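Linoleate 11-lipoxygenase (Gaeumannomyces graminis, PDB 5FX8) oxidises linoleic and alpha-linolenic acids with molecular oxygen at a catalytic manganese centre, giving 11S- and 13R-hydroperoxy fatty acids. Local coordinates at residues K185-S189 against C234-F238; I408-Q413 against V464-T468; S583-R589 against W604-A610. Residues are numbered along the deposited sequence.

Contact 1 of 3, residues K185-S189 against C234-F238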
ATOM      1  N   LYS A 185     -13.115  21.865  26.919  1.00 28.88           N
ATOM      2  CA  LYS A 185     -12.640  23.216  27.149  1.00 25.05           C
ATOM      3  C   LYS A 185     -11.678  23.605  26.041  1.00 24.36           C
ATOM      4  O   LYS A 185     -11.232  22.765  25.263  1.00 33.67           O
ATOM      5  CB  LYS A 185     -11.982  23.331  28.522  1.00 28.67           C
ATOM      6  CG  LYS A 185     -10.626  22.682  28.616  1.00 34.91           C
ATOM      7  CD  LYS A 185     -10.057  22.723  30.036  1.00 37.91           C
ATOM      8  CE  LYS A 185      -8.624  22.188  30.069  1.00 39.70           C
ATOM      9  NZ  LYS A 185      -8.494  20.876  29.365  1.00 42.02           N
ATOM     10  N   LEU A 186     -11.404  24.890  25.935  1.00 24.72           N
ATOM     11  CA  LEU A 186     -10.423  25.351  24.966  1.00 24.23           C
ATOM     12  C   LEU A 186      -9.049  24.780  25.305  1.00 24.65           C
ATOM     13  O   LEU A 186      -8.594  24.923  26.444  1.00 26.97           O
ATOM     14  CB  LEU A 186     -10.350  26.867  24.960  1.00 21.77           C
ATOM     15  CG  LEU A 186     -11.602  27.592  24.525  1.00 22.94           C
ATOM     16  CD1 LEU A 186     -11.434  29.068  24.765  1.00 26.22           C
ATOM     17  CD2 LEU A 186     -11.811  27.337  23.067  1.00 22.82           C
ATOM     18  N   PRO A 187      -8.357  24.158  24.361  1.00 23.40           N
ATOM     19  CA  PRO A 187      -7.052  23.572  24.675  1.00 22.91           C
ATOM     20  C   PRO A 187      -6.002  24.614  25.034  1.00 23.94           C
ATOM     21  O   PRO A 187      -5.257  24.450  25.999  1.00 30.52           O
ATOM     22  CB  PRO A 187      -6.684  22.839  23.385  1.00 19.96           C
ATOM     23  CG  PRO A 187      -7.393  23.571  22.328  1.00 21.70           C
ATOM     24  CD  PRO A 187      -8.686  24.032  22.934  1.00 29.38           C
ATOM     25  N   PHE A 188      -5.925  25.687  24.266  1.00 23.31           N
ATOM     26  CA  PHE A 188      -4.991  26.756  24.545  1.00 24.45           C
ATOM     27  C   PHE A 188      -5.644  28.073  24.171  1.00 23.19           C
ATOM     28  O   PHE A 188      -6.667  28.110  23.490  1.00 25.53           O
ATOM     29  CB  PHE A 188      -3.667  26.562  23.800  1.00 22.11           C
ATOM     30  CG  PHE A 188      -3.812  26.432  22.317  1.00 21.98           C
ATOM     31  CD1 PHE A 188      -3.914  27.550  21.519  1.00 22.00           C
ATOM     32  CD2 PHE A 188      -3.799  25.186  21.718  1.00 20.63           C
ATOM     33  CE1 PHE A 188      -4.023  27.429  20.169  1.00 19.90           C
ATOM     34  CE2 PHE A 188      -3.902  25.060  20.362  1.00 17.97           C
ATOM     35  CZ  PHE A 188      -4.012  26.179  19.586  1.00 16.80           C
ATOM     36  N   SER A 189      -5.035  29.161  24.612  1.00 26.18           N
ATOM     37  CA  SER A 189      -5.569  30.491  24.397  1.00 27.46           C
ATOM     38  C   SER A 189      -4.796  31.199  23.298  1.00 26.74           C
ATOM     39  O   SER A 189      -3.654  30.866  22.990  1.00 26.31           O
ATOM     40  CB  SER A 189      -5.524  31.317  25.681  1.00 30.21           C
ATOM     41  OG  SER A 189      -6.357  32.469  25.553  1.00 41.84           O
ATOM     42  N   CYS A 234       2.438  19.316  18.314  1.00 13.72           N
ATOM     43  CA  CYS A 234       1.523  20.392  17.970  1.00 14.21           C
ATOM     44  C   CYS A 234       0.083  20.070  18.334  1.00 14.30           C
ATOM     45  O   CYS A 234      -0.377  18.932  18.233  1.00 18.71           O
ATOM     46  CB  CYS A 234       1.606  20.703  16.489  1.00 13.00           C
ATOM     47  SG  CYS A 234       3.121  21.528  16.071  1.00 21.25           S
ATOM     48  N   GLN A 235      -0.618  21.088  18.787  1.00 16.33           N
ATOM     49  CA  GLN A 235      -2.062  21.097  18.828  1.00 12.85           C
ATOM     50  C   GLN A 235      -2.485  22.105  17.786  1.00 14.53           C
ATOM     51  O   GLN A 235      -1.988  23.227  17.780  1.00 14.95           O
ATOM     52  CB  GLN A 235      -2.586  21.496  20.198  1.00 13.93           C
ATOM     53  CG  GLN A 235      -2.236  20.557  21.281  1.00 16.18           C
ATOM     54  CD  GLN A 235      -2.793  21.008  22.583  1.00 16.40           C
ATOM     55  OE1 GLN A 235      -3.558  20.290  23.222  1.00 16.25           O
ATOM     56  NE2 GLN A 235      -2.433  22.208  22.993  1.00 16.19           N
ATOM     57  N   GLY A 236      -3.368  21.695  16.885  1.00 14.19           N
ATOM     58  CA  GLY A 236      -3.899  22.569  15.863  1.00 12.76           C
ATOM     59  C   GLY A 236      -5.358  22.867  16.160  1.00 12.63           C
ATOM     60  O   GLY A 236      -6.141  21.959  16.442  1.00 16.95           O
ATOM     61  N   LEU A 237      -5.697  24.149  16.109  1.00 13.78           N
ATOM     62  CA  LEU A 237      -7.058  24.621  16.284  1.00 12.04           C
ATOM     63  C   LEU A 237      -7.588  25.068  14.933  1.00 12.87           C
ATOM     64  O   LEU A 237      -6.934  25.842  14.227  1.00 12.68           O
ATOM     65  CB  LEU A 237      -7.098  25.767  17.273  1.00 14.96           C
ATOM     66  CG  LEU A 237      -8.381  26.067  18.011  1.00 16.96           C
ATOM     67  CD1 LEU A 237      -8.860  24.850  18.725  1.00 14.25           C
ATOM     68  CD2 LEU A 237      -8.042  27.143  19.003  1.00 17.95           C
ATOM     69  N   PHE A 238      -8.756  24.552  14.565  1.00 13.06           N
ATOM     70  CA  PHE A 238      -9.379  24.867  13.297  1.00 12.84           C
ATOM     71  C   PHE A 238     -10.787  25.378  13.544  1.00 13.32           C
ATOM     72  O   PHE A 238     -11.372  25.137  14.594  1.00 13.33           O
ATOM     73  CB  PHE A 238      -9.393  23.661  12.402  1.00 10.73           C
ATOM     74  CG  PHE A 238      -8.053  23.076  12.174  1.00 10.76           C
ATOM     75  CD1 PHE A 238      -7.486  22.218  13.093  1.00 10.83           C
ATOM     76  CD2 PHE A 238      -7.365  23.357  11.019  1.00 11.53           C
ATOM     77  CE1 PHE A 238      -6.262  21.677  12.864  1.00 13.01           C
ATOM     78  CE2 PHE A 238      -6.145  22.823  10.787  1.00 12.72           C
ATOM     79  CZ  PHE A 238      -5.585  21.984  11.703  1.00 13.10           C
TER
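Phe188 contributes the largest share of this interface, and Leu237 and Gln235 are the two residues that receive it. Its side chain leaves the irregular segment 185-189 with chi1 near +60° and carries the ring across to strand 235-238, where it reaches between the two strand residues. The far end of the ring meets the leucine, Phe188 CZ lying 3.9 Å from Leu237 CB, a plain apolar contact. The ring also packs against the side chain of Gln235, with Phe188 CE2 3.8 Å from Gln235 CB. A large, flat hydrocarbon suits this place because it can span a gap that the backbones keep wide: the nearest CA atoms, those of Pro187 and Gln235, are 8.1 Å apart.

Leu237 and Gln235 can share one partner because side chains two residues apart on a strand emerge on the same face, while Gly236 between them presents no side chain. Leu237 also takes the ring of Pro187, with Pro187 CG 4.1 Å from Leu237 CD1. The proline is compact and apolar, and the Gln235 side chain also approaches its ring; the long, flexible glutamine adds aliphatic bulk as well as a polar end.

The loop thus packs side chain to side chain on one face of the antiparallel sheet. Strand 235-241 runs between strands 212-216 and 246-253; Pro187 also touches Leu214 of the former, Phe188 reaches Ala251 and Lys253 of the latter, and Leu237 meets Leu203 of helix 203-208.

Contact 2 of 3, residues I408-Q413 against V464-T468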
ATOM      1  N   ILE A 408     -19.560  -1.995  -0.649  1.00 11.44           N
ATOM      2  CA  ILE A 408     -19.134  -3.157   0.118  1.00  7.09           C
ATOM      3  C   ILE A 408     -20.301  -3.723   0.907  1.00  7.70           C
ATOM      4  O   ILE A 408     -20.424  -4.932   1.092  1.00  7.21           O
ATOM      5  CB  ILE A 408     -17.964  -2.761   1.037  1.00  8.78           C
ATOM      6  CG1 ILE A 408     -16.746  -2.338   0.205  1.00  5.82           C
ATOM      7  CG2 ILE A 408     -17.645  -3.852   2.055  1.00  6.25           C
ATOM      8  CD1 ILE A 408     -15.536  -2.018   1.026  1.00  4.73           C
ATOM      9  N   ARG A 409     -21.162  -2.852   1.407  1.00  7.85           N
ATOM     10  CA  ARG A 409     -22.229  -3.310   2.271  1.00  8.73           C
ATOM     11  C   ARG A 409     -23.306  -3.964   1.449  1.00  9.43           C
ATOM     12  O   ARG A 409     -23.811  -5.023   1.816  1.00 12.06           O
ATOM     13  CB  ARG A 409     -22.790  -2.159   3.093  1.00  7.68           C
ATOM     14  CG  ARG A 409     -23.860  -2.632   4.014  1.00  7.70           C
ATOM     15  CD  ARG A 409     -24.258  -1.666   5.086  1.00  8.94           C
ATOM     16  NE  ARG A 409     -25.170  -2.358   5.982  1.00 14.23           N
ATOM     17  CZ  ARG A 409     -24.833  -2.890   7.147  1.00 15.77           C
ATOM     18  NH1 ARG A 409     -23.580  -2.769   7.598  1.00 13.29           N
ATOM     19  NH2 ARG A 409     -25.755  -3.525   7.872  1.00 17.09           N
ATOM     20  N   ARG A 410     -23.623  -3.383   0.298  1.00  9.42           N
ATOM     21  CA  ARG A 410     -24.494  -4.083  -0.624  1.00 10.50           C
ATOM     22  C   ARG A 410     -23.975  -5.490  -0.892  1.00 10.21           C
ATOM     23  O   ARG A 410     -24.726  -6.465  -0.767  1.00 11.36           O
ATOM     24  CB  ARG A 410     -24.643  -3.291  -1.909  1.00 10.99           C
ATOM     25  CG  ARG A 410     -25.580  -3.918  -2.892  1.00 11.36           C
ATOM     26  CD  ARG A 410     -25.580  -3.128  -4.170  1.00 17.76           C
ATOM     27  NE  ARG A 410     -25.804  -1.704  -3.916  1.00 24.78           N
ATOM     28  CZ  ARG A 410     -27.014  -1.161  -3.803  1.00 32.39           C
ATOM     29  NH1 ARG A 410     -28.108  -1.924  -3.919  1.00 27.65           N
ATOM     30  NH2 ARG A 410     -27.139   0.140  -3.567  1.00 35.15           N
ATOM     31  N   PHE A 411     -22.687  -5.625  -1.234  1.00  9.10           N
ATOM     32  CA  PHE A 411     -22.174  -6.967  -1.472  1.00  8.62           C
ATOM     33  C   PHE A 411     -22.325  -7.845  -0.240  1.00 14.47           C
ATOM     34  O   PHE A 411     -22.719  -9.006  -0.348  1.00 16.82           O
ATOM     35  CB  PHE A 411     -20.717  -6.953  -1.903  1.00  7.66           C
ATOM     36  CG  PHE A 411     -20.125  -8.317  -1.990  1.00  7.31           C
ATOM     37  CD1 PHE A 411     -19.540  -8.909  -0.887  1.00  7.04           C
ATOM     38  CD2 PHE A 411     -20.177  -9.021  -3.163  1.00  7.26           C
ATOM     39  CE1 PHE A 411     -19.036 -10.146  -0.959  1.00  6.82           C
ATOM     40  CE2 PHE A 411     -19.653 -10.263  -3.243  1.00  7.08           C
ATOM     41  CZ  PHE A 411     -19.093 -10.832  -2.136  1.00  7.21           C
ATOM     42  N   MET A 412     -21.965  -7.338   0.932  1.00  9.55           N
ATOM     43  CA  MET A 412     -21.969  -8.206   2.093  1.00  9.58           C
ATOM     44  C   MET A 412     -23.379  -8.624   2.429  1.00 10.95           C
ATOM     45  O   MET A 412     -23.610  -9.748   2.868  1.00 11.70           O
ATOM     46  CB  MET A 412     -21.304  -7.530   3.291  1.00  8.54           C
ATOM     47  CG  MET A 412     -19.820  -7.436   3.202  1.00  7.63           C
ATOM     48  SD  MET A 412     -18.969  -9.006   2.959  1.00 11.93           S
ATOM     49  CE  MET A 412     -17.287  -8.420   2.983  1.00  5.32           C
ATOM     50  N   GLN A 413     -24.330  -7.724   2.238  1.00 12.47           N
ATOM     51  CA  GLN A 413     -25.728  -8.055   2.464  1.00 13.58           C
ATOM     52  C   GLN A 413     -26.172  -9.162   1.529  1.00 13.50           C
ATOM     53  O   GLN A 413     -26.798 -10.134   1.954  1.00 14.56           O
ATOM     54  CB  GLN A 413     -26.594  -6.819   2.281  1.00 12.78           C
ATOM     55  CG  GLN A 413     -28.030  -7.048   2.694  1.00 24.52           C
ATOM     56  CD  GLN A 413     -28.221  -7.031   4.202  1.00 34.38           C
ATOM     57  OE1 GLN A 413     -28.011  -6.002   4.843  1.00 37.80           O
ATOM     58  NE2 GLN A 413     -28.631  -8.164   4.774  1.00 30.43           N
ATOM     59  N   VAL A 464     -23.369  -8.565   8.945  1.00 10.99           N
ATOM     60  CA  VAL A 464     -23.084  -7.709   7.799  1.00 11.65           C
ATOM     61  C   VAL A 464     -22.221  -6.524   8.219  1.00 13.52           C
ATOM     62  O   VAL A 464     -21.352  -6.077   7.463  1.00 16.85           O
ATOM     63  CB  VAL A 464     -24.398  -7.262   7.123  1.00 12.31           C
ATOM     64  CG1 VAL A 464     -24.162  -6.204   6.097  1.00 11.33           C
ATOM     65  CG2 VAL A 464     -25.054  -8.416   6.463  1.00 12.87           C
ATOM     66  N   ASP A 465     -22.444  -5.994   9.425  1.00 14.49           N
ATOM     67  CA  ASP A 465     -21.591  -4.921   9.930  1.00 10.06           C
ATOM     68  C   ASP A 465     -20.155  -5.378  10.086  1.00  8.79           C
ATOM     69  O   ASP A 465     -19.228  -4.683   9.679  1.00  7.91           O
ATOM     70  CB  ASP A 465     -22.092  -4.425  11.268  1.00 11.74           C
ATOM     71  CG  ASP A 465     -23.333  -3.603  11.158  1.00 15.40           C
ATOM     72  OD1 ASP A 465     -23.709  -3.205  10.025  1.00 12.53           O
ATOM     73  OD2 ASP A 465     -23.928  -3.365  12.232  1.00 15.23           O
ATOM     74  N   VAL A 466     -19.962  -6.540  10.690  1.00  8.72           N
ATOM     75  CA  VAL A 466     -18.624  -7.082  10.887  1.00  9.11           C
ATOM     76  C   VAL A 466     -17.900  -7.253   9.555  1.00  8.33           C
ATOM     77  O   VAL A 466     -16.783  -6.751   9.368  1.00  8.00           O
ATOM     78  CB  VAL A 466     -18.714  -8.402  11.671  1.00  9.09           C
ATOM     79  CG1 VAL A 466     -17.408  -9.167  11.624  1.00  9.03           C
ATOM     80  CG2 VAL A 466     -19.083  -8.104  13.075  1.00  8.09           C
ATOM     81  N   LEU A 467     -18.530  -7.944   8.607  1.00  9.43           N
ATOM     82  CA  LEU A 467     -17.891  -8.207   7.323  1.00  9.13           C
ATOM     83  C   LEU A 467     -17.668  -6.926   6.519  1.00  7.43           C
ATOM     84  O   LEU A 467     -16.639  -6.779   5.842  1.00 12.07           O
ATOM     85  CB  LEU A 467     -18.721  -9.212   6.536  1.00  8.83           C
ATOM     86  CG  LEU A 467     -19.020 -10.528   7.249  1.00  9.89           C
ATOM     87  CD1 LEU A 467     -19.771 -11.501   6.373  1.00  7.01           C
ATOM     88  CD2 LEU A 467     -17.732 -11.165   7.752  1.00 10.21           C
ATOM     89  N   THR A 468     -18.601  -5.980   6.596  1.00  7.97           N
ATOM     90  CA  THR A 468     -18.402  -4.693   5.947  1.00  9.05           C
ATOM     91  C   THR A 468     -17.224  -3.942   6.548  1.00 15.40           C
ATOM     92  O   THR A 468     -16.402  -3.374   5.825  1.00  7.44           O
ATOM     93  CB  THR A 468     -19.668  -3.868   6.055  1.00  8.25           C
ATOM     94  OG1 THR A 468     -20.748  -4.668   5.612  1.00  9.37           O
ATOM     95  CG2 THR A 468     -19.590  -2.683   5.170  1.00  7.28           C
TER
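Helical segments 408-413 and 464-468 approach to 9.1 Å between axes, with an angle of 130° between their N-to-C directions, closer to antiparallel than to parallel. The backbones come nearest at Arg409 and Thr468, whose CA atoms are 5.5 Å apart, and at Met412 and Val464, 5.8 Å apart. Short, branched Val464 and Thr468 suit so close an approach; Thr468 OG1 donates a very short 2.4 Å hydrogen bond to Val464 O, satisfying its hydroxyl within its own helix. Flexible Met412 fits alongside Leu467, its SD 3.6 Å from Leu467 CB, while Ile408 CG2 meets Thr468 CG2 at 3.9 Å. The extended Arg409 lays one guanidinium face over Val464, with CZ 3.5 Å from Val464 CG1, and its NH1 reaches Asp465 OD1 at 2.5 Å. This is helix-helix packing in the mainly helical lipoxygenase fold, and helix 460-481 also supplies the manganese ligand His478. A salt bridge beside an apolar seam implies that charge pairing supplements hydrophobic packing where the interface becomes partly exposed.

Contact 3 of 3, residues S583-R589 against W604-A610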
ATOM      1  N   SER A 583     -14.780   4.185  -9.238  1.00 17.77           N
ATOM      2  CA  SER A 583     -13.415   4.453  -9.635  1.00 15.80           C
ATOM      3  C   SER A 583     -13.375   5.409 -10.812  1.00 17.45           C
ATOM      4  O   SER A 583     -12.489   6.260 -10.886  1.00 15.70           O
ATOM      5  CB  SER A 583     -12.693   3.146  -9.935  1.00 15.07           C
ATOM      6  OG  SER A 583     -13.166   2.565 -11.106  1.00 20.44           O
ATOM      7  N   ARG A 584     -14.341   5.316 -11.724  1.00 17.40           N
ATOM      8  CA  ARG A 584     -14.419   6.344 -12.754  1.00 16.13           C
ATOM      9  C   ARG A 584     -14.702   7.719 -12.154  1.00 17.63           C
ATOM     10  O   ARG A 584     -14.093   8.707 -12.574  1.00 19.13           O
ATOM     11  CB  ARG A 584     -15.456   5.968 -13.800  1.00 15.77           C
ATOM     12  CG  ARG A 584     -14.971   4.859 -14.686  1.00 16.81           C
ATOM     13  CD  ARG A 584     -15.911   4.584 -15.816  1.00 15.15           C
ATOM     14  NE  ARG A 584     -17.210   4.098 -15.373  1.00 14.31           N
ATOM     15  CZ  ARG A 584     -17.495   2.838 -15.074  1.00 17.14           C
ATOM     16  NH1 ARG A 584     -16.575   1.879 -15.149  1.00 18.84           N
ATOM     17  NH2 ARG A 584     -18.714   2.534 -14.686  1.00 20.91           N
ATOM     18  N   GLU A 585     -15.588   7.813 -11.153  1.00 18.27           N
ATOM     19  CA  GLU A 585     -15.808   9.114 -10.513  1.00 18.13           C
ATOM     20  C   GLU A 585     -14.524   9.657  -9.899  1.00 17.33           C
ATOM     21  O   GLU A 585     -14.237  10.850 -10.008  1.00 21.48           O
ATOM     22  CB  GLU A 585     -16.889   9.039  -9.430  1.00 18.75           C
ATOM     23  CG  GLU A 585     -18.287   8.731  -9.907  1.00 24.48           C
ATOM     24  CD  GLU A 585     -19.243   8.385  -8.765  1.00 33.63           C
ATOM     25  OE1 GLU A 585     -18.836   8.479  -7.584  1.00 28.55           O
ATOM     26  OE2 GLU A 585     -20.410   8.021  -9.053  1.00 35.70           O
ATOM     27  N   ILE A 586     -13.739   8.812  -9.234  1.00 17.90           N
ATOM     28  CA  ILE A 586     -12.579   9.342  -8.526  1.00 16.94           C
ATOM     29  C   ILE A 586     -11.465   9.691  -9.501  1.00 17.74           C
ATOM     30  O   ILE A 586     -10.886  10.776  -9.432  1.00 20.94           O
ATOM     31  CB  ILE A 586     -12.110   8.364  -7.437  1.00 16.58           C
ATOM     32  CG1 ILE A 586     -13.194   8.247  -6.374  1.00 12.99           C
ATOM     33  CG2 ILE A 586     -10.786   8.843  -6.822  1.00 14.52           C
ATOM     34  CD1 ILE A 586     -12.901   7.261  -5.347  1.00 12.71           C
ATOM     35  N   ALA A 587     -11.151   8.791 -10.433  1.00 18.64           N
ATOM     36  CA  ALA A 587     -10.112   9.094 -11.415  1.00 17.10           C
ATOM     37  C   ALA A 587     -10.476  10.280 -12.300  1.00 20.85           C
ATOM     38  O   ALA A 587      -9.586  10.950 -12.833  1.00 25.98           O
ATOM     39  CB  ALA A 587      -9.823   7.885 -12.292  1.00 17.11           C
ATOM     40  N   GLY A 588     -11.751  10.555 -12.492  1.00 18.27           N
ATOM     41  CA  GLY A 588     -12.004  11.723 -13.297  1.00 19.71           C
ATOM     42  C   GLY A 588     -11.896  13.055 -12.593  1.00 21.57           C
ATOM     43  O   GLY A 588     -12.222  14.075 -13.196  1.00 22.64           O
ATOM     44  N   ARG A 589     -11.437  13.090 -11.346  1.00 22.42           N
ATOM     45  CA  ARG A 589     -11.497  14.310 -10.549  1.00 17.02           C
ATOM     46  C   ARG A 589     -10.534  15.375 -11.051  1.00 18.15           C
ATOM     47  O   ARG A 589      -9.427  15.083 -11.499  1.00 19.77           O
ATOM     48  CB  ARG A 589     -11.168  14.006  -9.103  1.00 18.07           C
ATOM     49  CG  ARG A 589     -12.331  14.085  -8.202  1.00 17.01           C
ATOM     50  CD  ARG A 589     -12.000  13.552  -6.837  1.00 15.49           C
ATOM     51  NE  ARG A 589     -13.172  12.871  -6.323  1.00 13.92           N
ATOM     52  CZ  ARG A 589     -13.217  12.063  -5.283  1.00 13.34           C
ATOM     53  NH1 ARG A 589     -12.133  11.779  -4.574  1.00 17.27           N
ATOM     54  NH2 ARG A 589     -14.371  11.529  -4.964  1.00 13.77           N
ATOM     55  N   TRP A 604      -7.671  14.612  -4.431  1.00 14.70           N
ATOM     56  CA  TRP A 604      -7.461  13.529  -3.489  1.00 12.63           C
ATOM     57  C   TRP A 604      -8.161  12.288  -4.027  1.00 12.31           C
ATOM     58  O   TRP A 604      -9.328  12.361  -4.428  1.00 11.06           O
ATOM     59  CB  TRP A 604      -7.989  13.937  -2.115  1.00 11.75           C
ATOM     60  CG  TRP A 604      -7.814  12.924  -1.055  1.00 12.32           C
ATOM     61  CD1 TRP A 604      -6.657  12.607  -0.414  1.00 12.10           C
ATOM     62  CD2 TRP A 604      -8.826  12.091  -0.498  1.00 10.73           C
ATOM     63  NE1 TRP A 604      -6.884  11.624   0.497  1.00 11.55           N
ATOM     64  CE2 TRP A 604      -8.208  11.283   0.464  1.00 12.89           C
ATOM     65  CE3 TRP A 604     -10.191  11.941  -0.726  1.00 12.19           C
ATOM     66  CZ2 TRP A 604      -8.912  10.337   1.206  1.00 11.55           C
ATOM     67  CZ3 TRP A 604     -10.897  10.998   0.007  1.00 11.52           C
ATOM     68  CH2 TRP A 604     -10.259  10.215   0.964  1.00 11.51           C
ATOM     69  N   THR A 605      -7.430  11.163  -4.085  1.00 11.09           N
ATOM     70  CA  THR A 605      -7.914   9.965  -4.752  1.00 10.69           C
ATOM     71  C   THR A 605      -7.578   8.703  -3.988  1.00 11.16           C
ATOM     72  O   THR A 605      -7.457   7.637  -4.585  1.00 10.44           O
ATOM     73  CB  THR A 605      -7.318   9.823  -6.144  1.00 12.63           C
ATOM     74  OG1 THR A 605      -5.900   9.719  -6.030  1.00 14.71           O
ATOM     75  CG2 THR A 605      -7.669  10.994  -7.016  1.00 13.02           C
ATOM     76  N   ALA A 606      -7.397   8.807  -2.675  1.00 13.84           N
ATOM     77  CA  ALA A 606      -6.812   7.729  -1.897  1.00  9.44           C
ATOM     78  C   ALA A 606      -7.744   6.555  -1.749  1.00 12.80           C
ATOM     79  O   ALA A 606      -7.314   5.485  -1.307  1.00 15.52           O
ATOM     80  CB  ALA A 606      -6.456   8.213  -0.515  1.00 11.60           C
ATOM     81  N   LEU A 607      -9.017   6.743  -2.056  1.00 11.08           N
ATOM     82  CA  LEU A 607      -9.999   5.706  -1.878  1.00  9.29           C
ATOM     83  C   LEU A 607     -10.465   5.140  -3.194  1.00 10.73           C
ATOM     84  O   LEU A 607     -11.480   4.447  -3.225  1.00 14.09           O
ATOM     85  CB  LEU A 607     -11.173   6.250  -1.083  1.00 12.12           C
ATOM     86  CG  LEU A 607     -10.988   6.172   0.410  1.00  9.74           C
ATOM     87  CD1 LEU A 607     -12.116   6.895   1.009  1.00  9.07           C
ATOM     88  CD2 LEU A 607     -10.979   4.710   0.804  1.00  7.53           C
ATOM     89  N   ASN A 608      -9.760   5.440  -4.283  1.00 11.33           N
ATOM     90  CA  ASN A 608     -10.014   4.885  -5.604  1.00 12.32           C
ATOM     91  C   ASN A 608      -9.916   3.370  -5.548  1.00 12.14           C
ATOM     92  O   ASN A 608      -8.824   2.837  -5.328  1.00 11.54           O
ATOM     93  CB  ASN A 608      -9.022   5.445  -6.624  1.00 13.04           C
ATOM     94  CG  ASN A 608      -9.372   5.075  -8.068  1.00 15.97           C
ATOM     95  OD1 ASN A 608     -10.070   4.103  -8.329  1.00 16.55           O
ATOM     96  ND2 ASN A 608      -8.898   5.871  -9.001  1.00 13.52           N
ATOM     97  N   PRO A 609     -11.022   2.644  -5.757  1.00 12.60           N
ATOM     98  CA  PRO A 609     -10.962   1.181  -5.694  1.00 10.66           C
ATOM     99  C   PRO A 609     -10.254   0.554  -6.867  1.00 10.46           C
ATOM    100  O   PRO A 609      -9.942  -0.623  -6.807  1.00 16.16           O
ATOM    101  CB  PRO A 609     -12.433   0.774  -5.649  1.00 10.20           C
ATOM    102  CG  PRO A 609     -13.139   1.857  -6.265  1.00 12.02           C
ATOM    103  CD  PRO A 609     -12.385   3.108  -6.046  1.00 12.33           C
ATOM    104  N   ALA A 610      -9.986   1.288  -7.932  1.00 12.21           N
ATOM    105  CA  ALA A 610      -9.243   0.718  -9.038  1.00 11.73           C
ATOM    106  C   ALA A 610      -7.754   0.750  -8.806  1.00 12.51           C
ATOM    107  O   ALA A 610      -7.015   0.090  -9.538  1.00 18.85           O
ATOM    108  CB  ALA A 610      -9.554   1.454 -10.328  1.00 12.15           C
TER
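Trp604 opens the second segment with its carbonyl: Arg589, just beyond helix 566-587, donates from NH1 to Trp604 O at 2.9 Å. The long arginine suits this place because the same NH1 also forms a salt bridge with Asp400 of helix 396-420. Thr605 follows, its CB 3.7 Å from Ile586 CG2, and begins a type I beta turn ending at Asn608, closed by Asn608 N to Thr605 O at 3.2 Å. Within this turn Leu607 brings its carbonyl to the helix, with O 3.8 Å from Ile586 CD1, and packs its own side chain on Trp472 and Val480 of helix 460-481. Asn608 then starts an Asx turn, its OD1 accepting from Ala610 N at 2.8 Å. The successive turns wrap around the branched, buried Ile586, whose CD1 also lies 3.7 Å from Asn608 CA and 4.2 Å from Pro609 CD. At Ala610 a small methyl allows close packing, CB to Ser583 CB 3.6 Å, while Ser583 OG hydrogen-bonds Thr579 O.

Overall arrangement
All three contacts are largely buried, yet they serve different parts of the fold. Contact 1 stands apart, its centre 38 Å from contact 2 and 33 Å from contact 3; it joins a loop to the small sheet and relies on side-chain packing. Contacts 2 and 3 belong to the helical body, with centres 21 Å apart, and share helices: Ile408 and Phe411 also pack on helix 566-587, while Leu607 packs on helices 396-420 and 460-481. Contact 2 combines helix packing with a salt bridge between side chains, whereas contact 3, where a helix end meets a turning loop, uses an arginine-to-carbonyl hydrogen bond. Contacts 2 and 3 lie nearer the manganese ligand His478.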